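Local coordinates for protein histidinol-phosphatase (Listeria monocytogenes serotype 4b str. H7858, PDB 6NLR) that probably hydrolyses L-histidinol phosphate to histidinol and phosphate in histidine biosynthesis, using a trinuclear metal centre of the PHP family, at residues T7-G15 with T60-Y71; G162-D170 with I210-Y219. All blocks are in the same frame, centred on the assembly; numbering follows the deposited sequence.

Contact 1: residues T7-G15 with T60-Y71. With CO (cobalt (II) ion), chain F.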
ATOM      1  N   THR A   7      -7.028  -3.574   4.229  1.00 21.17           N
ATOM      2  CA  THR A   7      -8.189  -4.074   3.438  1.00 21.93           C
ATOM      3  C   THR A   7      -8.906  -2.915   2.747  1.00 21.99           C
ATOM      4  O   THR A   7      -8.800  -1.747   3.217  1.00 23.43           O
ATOM      5  CB  THR A   7      -9.181  -4.861   4.303  1.00 24.50           C
ATOM      6  OG1 THR A   7      -9.912  -3.944   5.126  1.00 21.77           O
ATOM      7  CG2 THR A   7      -8.478  -5.899   5.145  1.00 24.44           C
ATOM      8  N   HIS A   8      -9.638  -3.269   1.704  1.00 22.45           N
ATOM      9  CA  HIS A   8     -10.412  -2.361   0.825  1.00 22.11           C
ATOM     10  C   HIS A   8     -11.885  -2.779   0.852  1.00 23.81           C
ATOM     11  O   HIS A   8     -12.212  -3.783   1.521  1.00 21.13           O
ATOM     12  CB  HIS A   8      -9.760  -2.348  -0.569  1.00 21.83           C
ATOM     13  CG  HIS A   8      -8.385  -1.765  -0.534  1.00 22.31           C
ATOM     14  ND1 HIS A   8      -8.169  -0.397  -0.544  1.00 22.44           N
ATOM     15  CD2 HIS A   8      -7.168  -2.335  -0.405  1.00 23.81           C
ATOM     16  CE1 HIS A   8      -6.867  -0.161  -0.482  1.00 23.03           C
ATOM     17  NE2 HIS A   8      -6.236  -1.336  -0.355  1.00 20.98           N
ATOM     18  N   THR A   9     -12.735  -2.043   0.132  1.00 24.16           N
ATOM     19  CA  THR A   9     -14.208  -2.091   0.258  1.00 24.30           C
ATOM     20  C   THR A   9     -14.858  -1.910  -1.109  1.00 24.45           C
ATOM     21  O   THR A   9     -14.124  -1.748  -2.113  1.00 24.08           O
ATOM     22  CB  THR A   9     -14.687  -0.973   1.197  1.00 27.11           C
ATOM     23  OG1 THR A   9     -14.519   0.301   0.561  1.00 28.09           O
ATOM     24  CG2 THR A   9     -13.944  -0.964   2.510  1.00 27.20           C
ATOM     25  N   GLU A  10     -16.193  -1.879  -1.129  1.00 27.35           N
ATOM     26  CA  GLU A  10     -17.002  -1.543  -2.332  1.00 30.53           C
ATOM     27  C   GLU A  10     -16.726  -0.094  -2.765  1.00 30.35           C
ATOM     28  O   GLU A  10     -17.083   0.232  -3.897  1.00 32.30           O
ATOM     29  CB  GLU A  10     -18.498  -1.802  -2.104  1.00 32.20           C
ATOM     30  CG  GLU A  10     -19.170  -0.891  -1.070  1.00 32.56           C
ATOM     31  CD  GLU A  10     -19.038  -1.297   0.405  1.00 32.12           C
ATOM     32  OE1 GLU A  10     -18.175  -2.160   0.752  1.00 31.25           O
ATOM     33  OE2 GLU A  10     -19.762  -0.715   1.225  1.00 30.87           O
ATOM     34  N   PHE A  11     -16.089   0.745  -1.942  1.00 30.20           N
ATOM     35  CA  PHE A  11     -15.757   2.153  -2.314  1.00 30.98           C
ATOM     36  C   PHE A  11     -14.512   2.203  -3.212  1.00 34.45           C
ATOM     37  O   PHE A  11     -14.153   3.273  -3.696  1.00 43.23           O
ATOM     38  CB  PHE A  11     -15.639   3.030  -1.063  1.00 31.29           C
ATOM     39  CG  PHE A  11     -16.983   3.400  -0.485  1.00 33.41           C
ATOM     40  CD1 PHE A  11     -17.620   2.579   0.435  1.00 34.70           C
ATOM     41  CD2 PHE A  11     -17.633   4.557  -0.882  1.00 35.07           C
ATOM     42  CE1 PHE A  11     -18.864   2.913   0.949  1.00 33.50           C
ATOM     43  CE2 PHE A  11     -18.884   4.881  -0.383  1.00 34.08           C
ATOM     44  CZ  PHE A  11     -19.491   4.067   0.542  1.00 34.07           C
ATOM     45  N   CYS A  12     -13.858   1.066  -3.432  1.00 33.94           N
ATOM     46  CA  CYS A  12     -12.673   0.960  -4.314  1.00 33.18           C
ATOM     47  C   CYS A  12     -13.148   0.703  -5.744  1.00 31.95           C
ATOM     48  O   CYS A  12     -13.644  -0.384  -6.028  1.00 34.12           O
ATOM     49  CB  CYS A  12     -11.756  -0.168  -3.859  1.00 31.00           C
ATOM     50  SG  CYS A  12     -10.277  -0.269  -4.883  1.00 34.42           S
ATOM     51  N   PRO A  13     -12.985   1.645  -6.695  1.00 30.67           N
ATOM     52  CA  PRO A  13     -13.501   1.454  -8.056  1.00 34.69           C
ATOM     53  C   PRO A  13     -12.843   0.274  -8.808  1.00 33.68           C
ATOM     54  O   PRO A  13     -13.482  -0.278  -9.652  1.00 36.24           O
ATOM     55  CB  PRO A  13     -13.241   2.796  -8.783  1.00 34.61           C
ATOM     56  CG  PRO A  13     -12.887   3.781  -7.666  1.00 33.21           C
ATOM     57  CD  PRO A  13     -12.298   2.941  -6.541  1.00 34.14           C
ATOM     58  N   HIS A  14     -11.623  -0.141  -8.451  1.00 33.77           N
ATOM     59  CA  HIS A  14     -10.904  -1.259  -9.124  1.00 34.76           C
ATOM     60  C   HIS A  14     -11.010  -2.564  -8.316  1.00 38.77           C
ATOM     61  O   HIS A  14     -10.352  -3.538  -8.703  1.00 35.81           O
ATOM     62  CB  HIS A  14      -9.436  -0.896  -9.380  1.00 36.50           C
ATOM     63  CG  HIS A  14      -8.666  -0.480  -8.172  1.00 40.32           C
ATOM     64  ND1 HIS A  14      -7.969  -1.357  -7.371  1.00 37.85           N
ATOM     65  CD2 HIS A  14      -8.451   0.748  -7.652  1.00 40.30           C
ATOM     66  CE1 HIS A  14      -7.383  -0.685  -6.400  1.00 38.38           C
ATOM     67  NE2 HIS A  14      -7.666   0.603  -6.544  1.00 43.07           N
ATOM     68  N   GLY A  15     -11.790  -2.600  -7.231  1.00 38.84           N
ATOM     69  CA  GLY A  15     -11.952  -3.821  -6.419  1.00 37.71           C
ATOM     70  C   GLY A  15     -13.003  -4.739  -7.010  1.00 38.48           C
ATOM     71  O   GLY A  15     -13.485  -4.453  -8.134  1.00 39.31           O
ATOM     72  N   THR A  60      -9.680   4.913 -11.986  1.00 32.86           N
ATOM     73  CA  THR A  60     -10.111   3.719 -11.213  1.00 32.35           C
ATOM     74  C   THR A  60      -9.349   3.673  -9.879  1.00 31.61           C
ATOM     75  O   THR A  60      -9.684   2.816  -9.051  1.00 29.25           O
ATOM     76  CB  THR A  60      -9.903   2.565 -12.204  1.00 33.15           C
ATOM     77  OG1 THR A  60     -11.183   2.129 -12.655  1.00 39.98           O
ATOM     78  CG2 THR A  60      -9.005   1.477 -11.713  1.00 33.52           C
ATOM     79  N   ALA A  61      -8.366   4.564  -9.671  1.00 30.33           N
ATOM     80  CA  ALA A  61      -7.435   4.506  -8.521  1.00 31.36           C
ATOM     81  C   ALA A  61      -8.205   4.628  -7.203  1.00 29.48           C
ATOM     82  O   ALA A  61      -7.858   3.926  -6.246  1.00 31.21           O
ATOM     83  CB  ALA A  61      -6.381   5.582  -8.634  1.00 30.31           C
ATOM     84  N   SER A  62      -9.175   5.532  -7.109  1.00 31.92           N
ATOM     85  CA  SER A  62      -9.775   5.832  -5.789  1.00 34.88           C
ATOM     86  C   SER A  62     -11.132   6.479  -5.951  1.00 33.93           C
ATOM     87  O   SER A  62     -11.472   6.937  -7.028  1.00 32.34           O
ATOM     88  CB  SER A  62      -8.838   6.696  -4.990  1.00 38.88           C
ATOM     89  OG  SER A  62      -8.739   7.961  -5.594  1.00 43.00           O
HETATM   90  N   MSE A  63     -11.883   6.508  -4.850  1.00 35.48           N
HETATM   91  CA  MSE A  63     -13.174   7.172  -4.812  1.00 37.72           C
HETATM   92  C   MSE A  63     -12.995   8.686  -4.987  1.00 36.66           C
HETATM   93  O   MSE A  63     -11.879   9.209  -4.896  1.00 34.81           O
HETATM   94  CB  MSE A  63     -13.852   6.848  -3.476  1.00 39.58           C
HETATM   95  CG  MSE A  63     -13.242   7.569  -2.290  1.00 41.03           C
HETATM   96 SE   MSE A  63     -13.977   6.957  -0.569  1.00 45.57          SE
HETATM   97  CE  MSE A  63     -12.507   6.067   0.318  1.00 37.65           C
ATOM     98  N   ALA A  64     -14.119   9.376  -5.224  1.00 37.47           N
ATOM     99  CA  ALA A  64     -14.162  10.827  -5.306  1.00 41.65           C
ATOM    100  C   ALA A  64     -14.293  11.425  -3.906  1.00 37.51           C
ATOM    101  O   ALA A  64     -14.772  10.769  -2.992  1.00 34.48           O
ATOM    102  CB  ALA A  64     -15.325  11.255  -6.177  1.00 45.40           C
HETATM  103  N   MSE A  65     -13.904  12.694  -3.781  1.00 36.18           N
HETATM  104  CA  MSE A  65     -14.066  13.455  -2.551  1.00 38.48           C
HETATM  105  C   MSE A  65     -15.515  13.380  -2.064  1.00 35.88           C
HETATM  106  O   MSE A  65     -15.760  13.209  -0.879  1.00 34.83           O
HETATM  107  CB  MSE A  65     -13.630  14.909  -2.773  1.00 41.22           C
HETATM  108  CG  MSE A  65     -12.123  15.090  -2.901  1.00 46.86           C
HETATM  109 SE   MSE A  65     -11.118  14.797  -1.207  1.00 49.60          SE
HETATM  110  CE  MSE A  65     -11.948  16.184  -0.082  1.00 63.25           C
ATOM    111  N   SER A  66     -16.480  13.474  -2.982  1.00 37.05           N
ATOM    112  CA  SER A  66     -17.885  13.495  -2.604  1.00 37.74           C
ATOM    113  C   SER A  66     -18.328  12.150  -1.999  1.00 37.18           C
ATOM    114  O   SER A  66     -19.369  12.128  -1.340  1.00 38.96           O
ATOM    115  CB  SER A  66     -18.740  13.875  -3.774  1.00 41.03           C
ATOM    116  OG  SER A  66     -18.546  12.959  -4.833  1.00 42.65           O
ATOM    117  N   ASP A  67     -17.593  11.057  -2.215  1.00 36.63           N
ATOM    118  CA  ASP A  67     -17.950   9.738  -1.618  1.00 37.68           C
ATOM    119  C   ASP A  67     -17.549   9.665  -0.141  1.00 34.86           C
ATOM    120  O   ASP A  67     -18.044   8.756   0.539  1.00 34.83           O
ATOM    121  CB  ASP A  67     -17.283   8.575  -2.360  1.00 40.14           C
ATOM    122  CG  ASP A  67     -17.789   8.396  -3.780  1.00 43.38           C
ATOM    123  OD1 ASP A  67     -19.010   8.432  -3.964  1.00 45.16           O
ATOM    124  OD2 ASP A  67     -16.941   8.234  -4.696  1.00 52.99           O
ATOM    125  N   LEU A  68     -16.649  10.535   0.334  1.00 32.05           N
ATOM    126  CA  LEU A  68     -16.059  10.407   1.692  1.00 33.37           C
ATOM    127  C   LEU A  68     -17.136  10.332   2.774  1.00 30.44           C
ATOM    128  O   LEU A  68     -17.051   9.460   3.623  1.00 30.00           O
ATOM    129  CB  LEU A  68     -15.071  11.547   1.966  1.00 36.64           C
ATOM    130  CG  LEU A  68     -13.736  11.432   1.245  1.00 36.79           C
ATOM    131  CD1 LEU A  68     -12.888  12.681   1.454  1.00 40.60           C
ATOM    132  CD2 LEU A  68     -12.989  10.186   1.689  1.00 36.92           C
ATOM    133  N   PRO A  69     -18.144  11.228   2.839  1.00 32.66           N
ATOM    134  CA  PRO A  69     -19.174  11.119   3.877  1.00 33.80           C
ATOM    135  C   PRO A  69     -19.867   9.738   3.902  1.00 34.94           C
ATOM    136  O   PRO A  69     -20.098   9.198   4.979  1.00 32.35           O
ATOM    137  CB  PRO A  69     -20.191  12.215   3.512  1.00 36.59           C
ATOM    138  CG  PRO A  69     -19.407  13.209   2.667  1.00 35.38           C
ATOM    139  CD  PRO A  69     -18.355  12.384   1.951  1.00 34.06           C
ATOM    140  N   TYR A  70     -20.139   9.174   2.724  1.00 36.06           N
ATOM    141  CA  TYR A  70     -20.814   7.860   2.553  1.00 35.04           C
ATOM    142  C   TYR A  70     -19.859   6.750   3.011  1.00 34.38           C
ATOM    143  O   TYR A  70     -20.303   5.804   3.694  1.00 32.34           O
ATOM    144  CB  TYR A  70     -21.299   7.697   1.111  1.00 38.86           C
ATOM    145  CG  TYR A  70     -22.302   8.751   0.686  1.00 42.23           C
ATOM    146  CD1 TYR A  70     -23.624   8.703   1.111  1.00 45.33           C
ATOM    147  CD2 TYR A  70     -21.918   9.823  -0.109  1.00 44.62           C
ATOM    148  CE1 TYR A  70     -24.536   9.684   0.760  1.00 50.43           C
ATOM    149  CE2 TYR A  70     -22.827  10.794  -0.500  1.00 48.92           C
ATOM    150  CZ  TYR A  70     -24.140  10.727  -0.061  1.00 53.79           C
ATOM    151  OH  TYR A  70     -25.052  11.676  -0.444  1.00 62.55           O
ATOM    152  N   TYR A  71     -18.568   6.890   2.701  1.00 29.77           N
ATOM    153  CA  TYR A  71     -17.516   5.939   3.134  1.00 29.32           C
ATOM    154  C   TYR A  71     -17.465   5.878   4.661  1.00 29.37           C
ATOM    155  O   TYR A  71     -17.581   4.768   5.214  1.00 28.88           O
ATOM    156  CB  TYR A  71     -16.152   6.334   2.577  1.00 28.99           C
ATOM    157  CG  TYR A  71     -14.996   5.573   3.170  1.00 27.78           C
ATOM    158  CD1 TYR A  71     -14.818   4.232   2.887  1.00 27.78           C
ATOM    159  CD2 TYR A  71     -14.073   6.189   3.994  1.00 27.64           C
ATOM    160  CE1 TYR A  71     -13.754   3.524   3.412  1.00 27.19           C
ATOM    161  CE2 TYR A  71     -12.998   5.500   4.523  1.00 27.78           C
ATOM    162  CZ  TYR A  71     -12.831   4.160   4.223  1.00 27.54           C
ATOM    163  OH  TYR A  71     -11.758   3.458   4.699  1.00 24.96           O
TER
HETATM  164 CO    CO F 303      -4.079  -1.430  -0.775  1.00 22.38          CO
HETATM  165  O   HOH W   1      -2.071  -1.410  -1.688  1.00 18.48           O
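F11 reaches across to the first turn of helix 68-81 and lays one ring face against Y71. CA of Y71 stands over that face, 3.9 Å from the F11 ring centroid and close to the ring normal, a CH-pi contact. The Y71 ring turns its edge to F11, with planes at 76° and centroids 5.8 Å apart, a T-shaped pair. With CG of Y71 anti to the backbone N (chi1 169°), the Y71 ring presents its CD1 edge to CD1 and CG of F11, and its hydroxyl goes on to the carbonyl of G91. The far end of the F11 ring meets the Y70 backbone, and Y70 CB lies 4.0 Å from F11 CE2. M63, a selenomethionine, bends at chi3 to set its methyl CE over the centre of the Y71 ring, while its selenium stands obliquely to the F11 ring, a Met-aromatic contact. At the edge of the F11 ring an ST turn shapes the loop: T9 OG1 accepts from F11 N at 3.0 Å, and the same hydroxyl is hydrogen-bonded to E39. Farther along, P13 packs its ring on the T60 and S62 carbonyls, with CG 3.5 Å from S62 O. The H14 ring offers its edge to A61, a weak, bent bond of 3.3 Å from NE2 to O. H8 and H14 bind cobalt and manganese respectively, so the packing flanks the trinuclear metal site of a PHP-domain phosphatase.

Contact 2: residues G162-D170 with I210-Y219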
ATOM      1  N   GLY A 162      11.503   7.307  -4.022  1.00 24.32           N
ATOM      2  CA  GLY A 162      10.127   7.741  -3.708  1.00 21.14           C
ATOM      3  C   GLY A 162       9.697   7.278  -2.321  1.00 22.29           C
ATOM      4  O   GLY A 162       9.063   8.065  -1.581  1.00 21.77           O
ATOM      5  N   VAL A 163       9.987   6.027  -1.982  1.00 21.81           N
ATOM      6  CA  VAL A 163       9.645   5.435  -0.653  1.00 21.71           C
ATOM      7  C   VAL A 163      10.358   6.248   0.430  1.00 20.92           C
ATOM      8  O   VAL A 163       9.715   6.638   1.399  1.00 19.81           O
ATOM      9  CB  VAL A 163      10.013   3.940  -0.587  1.00 21.44           C
ATOM     10  CG1 VAL A 163       9.854   3.392   0.825  1.00 21.60           C
ATOM     11  CG2 VAL A 163       9.194   3.132  -1.596  1.00 21.12           C
ATOM     12  N   LYS A 164      11.648   6.519   0.238  1.00 23.96           N
ATOM     13  CA  LYS A 164      12.477   7.308   1.174  1.00 22.79           C
ATOM     14  C   LYS A 164      11.839   8.693   1.366  1.00 24.27           C
ATOM     15  O   LYS A 164      11.707   9.136   2.519  1.00 22.15           O
ATOM     16  CB  LYS A 164      13.911   7.375   0.650  1.00 25.53           C
ATOM     17  CG  LYS A 164      14.882   8.170   1.514  1.00 28.17           C
ATOM     18  CD  LYS A 164      16.303   8.050   1.013  1.00 31.02           C
ATOM     19  CE  LYS A 164      17.310   8.780   1.878  1.00 37.97           C
ATOM     20  NZ  LYS A 164      17.277  10.237   1.623  1.00 40.67           N
ATOM     21  N   GLN A 165      11.465   9.366   0.279  1.00 23.41           N
ATOM     22  CA  GLN A 165      10.768  10.675   0.334  1.00 26.39           C
ATOM     23  C   GLN A 165       9.470  10.558   1.141  1.00 22.93           C
ATOM     24  O   GLN A 165       9.188  11.471   1.955  1.00 24.36           O
ATOM     25  CB  GLN A 165      10.485  11.191  -1.074  1.00 26.65           C
ATOM     26  CG  GLN A 165      11.707  11.758  -1.772  1.00 29.05           C
ATOM     27  CD  GLN A 165      11.324  12.222  -3.156  1.00 32.83           C
ATOM     28  OE1 GLN A 165      10.704  11.500  -3.927  1.00 36.85           O
ATOM     29  NE2 GLN A 165      11.642  13.457  -3.453  1.00 35.19           N
ATOM     30  N   SER A 166       8.688   9.491   0.940  1.00 22.96           N
ATOM     31  CA  SER A 166       7.423   9.273   1.701  1.00 22.61           C
ATOM     32  C   SER A 166       7.723   9.198   3.210  1.00 20.73           C
ATOM     33  O   SER A 166       6.963   9.768   4.017  1.00 23.31           O
ATOM     34  CB  SER A 166       6.659   8.065   1.204  1.00 20.90           C
ATOM     35  OG  SER A 166       7.192   6.842   1.707  1.00 20.89           O
ATOM     36  N   ILE A 167       8.815   8.557   3.599  1.00 21.31           N
ATOM     37  CA  ILE A 167       9.190   8.412   5.038  1.00 22.87           C
ATOM     38  C   ILE A 167       9.611   9.766   5.610  1.00 23.92           C
ATOM     39  O   ILE A 167       9.200  10.082   6.742  1.00 23.35           O
ATOM     40  CB  ILE A 167      10.273   7.338   5.207  1.00 21.76           C
ATOM     41  CG1 ILE A 167       9.727   5.960   4.806  1.00 21.68           C
ATOM     42  CG2 ILE A 167      10.822   7.340   6.619  1.00 22.03           C
ATOM     43  CD1 ILE A 167      10.811   4.960   4.457  1.00 21.83           C
ATOM     44  N   GLU A 168      10.372  10.541   4.841  1.00 24.09           N
ATOM     45  CA  GLU A 168      10.921  11.850   5.272  1.00 27.61           C
ATOM     46  C   GLU A 168       9.801  12.892   5.324  1.00 25.83           C
ATOM     47  O   GLU A 168       9.960  13.839   6.045  1.00 28.29           O
ATOM     48  CB  GLU A 168      12.000  12.346   4.305  1.00 30.23           C
ATOM     49  CG  GLU A 168      13.273  11.517   4.315  1.00 32.01           C
ATOM     50  CD  GLU A 168      14.221  11.736   3.129  1.00 37.60           C
ATOM     51  OE1 GLU A 168      13.771  12.215   2.029  1.00 37.31           O
ATOM     52  OE2 GLU A 168      15.422  11.422   3.290  1.00 38.95           O
ATOM     53  N   ALA A 169       8.730  12.732   4.555  1.00 25.11           N
ATOM     54  CA  ALA A 169       7.729  13.799   4.307  1.00 32.02           C
ATOM     55  C   ALA A 169       7.079  14.277   5.626  1.00 33.79           C
ATOM     56  O   ALA A 169       6.716  13.450   6.473  1.00 29.17           O
ATOM     57  CB  ALA A 169       6.687  13.315   3.344  1.00 30.80           C
ATOM     58  N   ASP A 170       6.921  15.587   5.762  1.00 33.40           N
ATOM     59  CA  ASP A 170       6.080  16.247   6.794  1.00 36.92           C
ATOM     60  C   ASP A 170       4.658  16.333   6.233  1.00 35.14           C
ATOM     61  O   ASP A 170       4.392  17.256   5.456  1.00 36.51           O
ATOM     62  CB  ASP A 170       6.663  17.625   7.151  1.00 41.14           C
ATOM     63  CG  ASP A 170       5.674  18.588   7.802  1.00 50.15           C
ATOM     64  OD1 ASP A 170       4.686  18.094   8.411  1.00 54.21           O
ATOM     65  OD2 ASP A 170       5.875  19.835   7.677  1.00 52.57           O
ATOM     66  N   ILE A 210      16.641   3.182   4.001  1.00 24.88           N
ATOM     67  CA  ILE A 210      15.167   3.274   4.242  1.00 24.56           C
ATOM     68  C   ILE A 210      14.835   2.656   5.598  1.00 25.92           C
ATOM     69  O   ILE A 210      14.084   3.313   6.363  1.00 27.33           O
ATOM     70  CB  ILE A 210      14.372   2.623   3.094  1.00 25.99           C
ATOM     71  CG1 ILE A 210      14.350   3.530   1.862  1.00 24.82           C
ATOM     72  CG2 ILE A 210      12.974   2.228   3.533  1.00 22.82           C
ATOM     73  CD1 ILE A 210      13.896   2.809   0.615  1.00 26.72           C
ATOM     74  N   LEU A 211      15.386   1.479   5.927  1.00 25.98           N
ATOM     75  CA  LEU A 211      15.005   0.805   7.201  1.00 26.10           C
ATOM     76  C   LEU A 211      15.541   1.605   8.395  1.00 24.81           C
ATOM     77  O   LEU A 211      14.783   1.722   9.380  1.00 23.52           O
ATOM     78  CB  LEU A 211      15.494  -0.644   7.215  1.00 26.32           C
ATOM     79  CG  LEU A 211      14.805  -1.542   6.182  1.00 25.03           C
ATOM     80  CD1 LEU A 211      15.388  -2.937   6.225  1.00 25.74           C
ATOM     81  CD2 LEU A 211      13.285  -1.579   6.401  1.00 25.64           C
ATOM     82  N   ALA A 212      16.764   2.142   8.320  1.00 25.72           N
ATOM     83  CA  ALA A 212      17.358   2.960   9.408  1.00 27.98           C
ATOM     84  C   ALA A 212      16.428   4.150   9.682  1.00 26.70           C
ATOM     85  O   ALA A 212      16.187   4.461  10.876  1.00 26.47           O
ATOM     86  CB  ALA A 212      18.766   3.423   9.069  1.00 30.67           C
ATOM     87  N   LEU A 213      15.872   4.750   8.631  1.00 25.71           N
ATOM     88  CA  LEU A 213      15.025   5.961   8.738  1.00 28.12           C
ATOM     89  C   LEU A 213      13.645   5.586   9.305  1.00 27.24           C
ATOM     90  O   LEU A 213      13.138   6.293  10.202  1.00 25.67           O
ATOM     91  CB  LEU A 213      14.962   6.584   7.347  1.00 30.42           C
ATOM     92  CG  LEU A 213      14.439   8.007   7.279  1.00 37.93           C
ATOM     93  CD1 LEU A 213      15.303   8.952   8.117  1.00 36.64           C
ATOM     94  CD2 LEU A 213      14.382   8.436   5.826  1.00 40.38           C
ATOM     95  N   VAL A 214      13.067   4.477   8.850  1.00 25.72           N
ATOM     96  CA  VAL A 214      11.820   3.913   9.439  1.00 26.28           C
ATOM     97  C   VAL A 214      12.013   3.730  10.947  1.00 26.97           C
ATOM     98  O   VAL A 214      11.123   4.114  11.727  1.00 26.95           O
ATOM     99  CB  VAL A 214      11.425   2.590   8.760  1.00 25.40           C
ATOM    100  CG1 VAL A 214      10.400   1.832   9.563  1.00 26.51           C
ATOM    101  CG2 VAL A 214      10.926   2.822   7.351  1.00 24.21           C
ATOM    102  N   LYS A 215      13.111   3.126  11.362  1.00 26.34           N
ATOM    103  CA  LYS A 215      13.371   2.907  12.804  1.00 28.76           C
ATOM    104  C   LYS A 215      13.496   4.259  13.533  1.00 30.25           C
ATOM    105  O   LYS A 215      12.878   4.436  14.604  1.00 26.54           O
ATOM    106  CB  LYS A 215      14.635   2.069  13.020  1.00 32.98           C
ATOM    107  CG  LYS A 215      14.939   1.767  14.484  1.00 35.46           C
ATOM    108  CD  LYS A 215      13.746   1.155  15.213  1.00 38.24           C
ATOM    109  CE  LYS A 215      14.046   0.766  16.642  1.00 46.31           C
ATOM    110  NZ  LYS A 215      12.873   0.059  17.210  1.00 53.15           N
ATOM    111  N   LYS A 216      14.285   5.178  12.994  1.00 28.58           N
ATOM    112  CA  LYS A 216      14.509   6.515  13.602  1.00 31.21           C
ATOM    113  C   LYS A 216      13.163   7.255  13.753  1.00 27.66           C
ATOM    114  O   LYS A 216      12.964   7.912  14.775  1.00 25.02           O
ATOM    115  CB  LYS A 216      15.490   7.293  12.730  1.00 35.26           C
ATOM    116  CG  LYS A 216      15.895   8.661  13.255  1.00 45.16           C
ATOM    117  CD  LYS A 216      16.171   9.651  12.128  1.00 53.35           C
ATOM    118  CE  LYS A 216      16.511  11.029  12.649  1.00 58.70           C
ATOM    119  NZ  LYS A 216      17.748  10.998  13.459  1.00 61.79           N
ATOM    120  N   ARG A 217      12.255   7.108  12.791  1.00 26.11           N
ATOM    121  CA  ARG A 217      10.934   7.795  12.799  1.00 27.29           C
ATOM    122  C   ARG A 217       9.924   7.030  13.675  1.00 28.72           C
ATOM    123  O   ARG A 217       8.826   7.569  13.912  1.00 28.37           O
ATOM    124  CB  ARG A 217      10.424   7.886  11.366  1.00 27.94           C
ATOM    125  CG  ARG A 217      11.077   8.957  10.511  1.00 29.38           C
ATOM    126  CD  ARG A 217      10.231  10.142  10.851  1.00 34.27           C
ATOM    127  NE  ARG A 217       9.942  10.899   9.687  1.00 40.02           N
ATOM    128  CZ  ARG A 217       9.194  11.980   9.668  1.00 39.27           C
ATOM    129  NH1 ARG A 217       8.646  12.433  10.785  1.00 40.50           N
ATOM    130  NH2 ARG A 217       9.007  12.594   8.513  1.00 38.61           N
ATOM    131  N   ASP A 218      10.279   5.824  14.135  1.00 28.31           N
ATOM    132  CA  ASP A 218       9.397   4.945  14.940  1.00 29.64           C
ATOM    133  C   ASP A 218       8.173   4.556  14.099  1.00 27.76           C
ATOM    134  O   ASP A 218       7.059   4.492  14.643  1.00 26.37           O
ATOM    135  CB  ASP A 218       8.975   5.629  16.238  1.00 34.26           C
ATOM    136  CG  ASP A 218       8.555   4.655  17.324  1.00 39.02           C
ATOM    137  OD1 ASP A 218       9.200   3.598  17.444  1.00 43.61           O
ATOM    138  OD2 ASP A 218       7.611   4.976  18.067  1.00 44.62           O
ATOM    139  N   TYR A 219       8.388   4.315  12.813  1.00 25.75           N
ATOM    140  CA  TYR A 219       7.341   3.885  11.862  1.00 25.87           C
ATOM    141  C   TYR A 219       7.267   2.358  11.885  1.00 25.91           C
ATOM    142  O   TYR A 219       8.100   1.685  12.534  1.00 25.50           O
ATOM    143  CB  TYR A 219       7.617   4.433  10.465  1.00 23.88           C
ATOM    144  CG  TYR A 219       7.359   5.902  10.239  1.00 25.11           C
ATOM    145  CD1 TYR A 219       6.796   6.729  11.204  1.00 25.68           C
ATOM    146  CD2 TYR A 219       7.640   6.465   9.003  1.00 25.03           C
ATOM    147  CE1 TYR A 219       6.545   8.069  10.948  1.00 25.02           C
ATOM    148  CE2 TYR A 219       7.410   7.803   8.740  1.00 25.79           C
ATOM    149  CZ  TYR A 219       6.876   8.616   9.722  1.00 25.51           C
ATOM    150  OH  TYR A 219       6.628   9.923   9.439  1.00 21.96           O
TER
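I167 is the knob of this contact, set into a hole formed by I210, L213, V214 and R217. Its two branches divide the work: CD1 ends between I210 CG2 and V214 CG2, each 3.6 Å away, while CG2 lies 3.7 Å from CG of L213. That split follows from chi1 of -65°, which places CG2 anti to the backbone N, against L213, and CG1 anti to the carbonyl carbon, from where CD1 enters the hole. The I210 and V214 side chains lie roughly perpendicular to that of I167, while L213 runs antiparallel beside it. One turn earlier the fit slackens, with V163 CG1 and I210 CD1 4.1 Å apart. Helices 152-168 and 201-217 run nearly parallel here, their local axes 13° apart and 10.1 Å at closest approach, and I167 makes a knob-into-hole fit between these two helices of the PHP domain, a family of the TIM-barrel clan. M179 of strand 178-179 touches both I167 and Y219 from the sheet side.

The solvent side is polar, with the exposed E168 covering L213 and R217 bonded weakly. E168 lays CG against CD2 of L213 at 3.6 Å, then carries its carboxylate to K164, whose NZ makes a 2.8 Å salt bridge to OE2 within the same helix. At the C-terminal end R217, bent at chi2 and chi3, brings NE and NH2 to the carbonyl O of I167 in two weak bonds. The guanidinium lies over the hydroxyl of Y219, which is hydrogen-bonded to K175, and a Schellman motif at D218 turns the chain from helix 201-217 towards strand 220-224.

How the contacts relate
Contact 1 closes before contact 2 opens along the chain, and the two lie on opposite sides of its centre, about 27 Å apart between centres and about 16 Å at the nearest atoms. All four segments belong to the PHP domain. Contact 1 joins the loop after strand 3-7, an outermost strand of the mixed five-stranded sheet, to helix 68-81, which leads into strand 87-95 of the same sheet. Contact 2 pairs helices 152-168 and 201-217, the latter leading into strand 220-224 of the three-stranded parallel sheet. Contact 1 carries metal ligands; contact 2, where the V163 side chain is about 11 Å from a manganese ion, joins two helices and supplies no metal ligand.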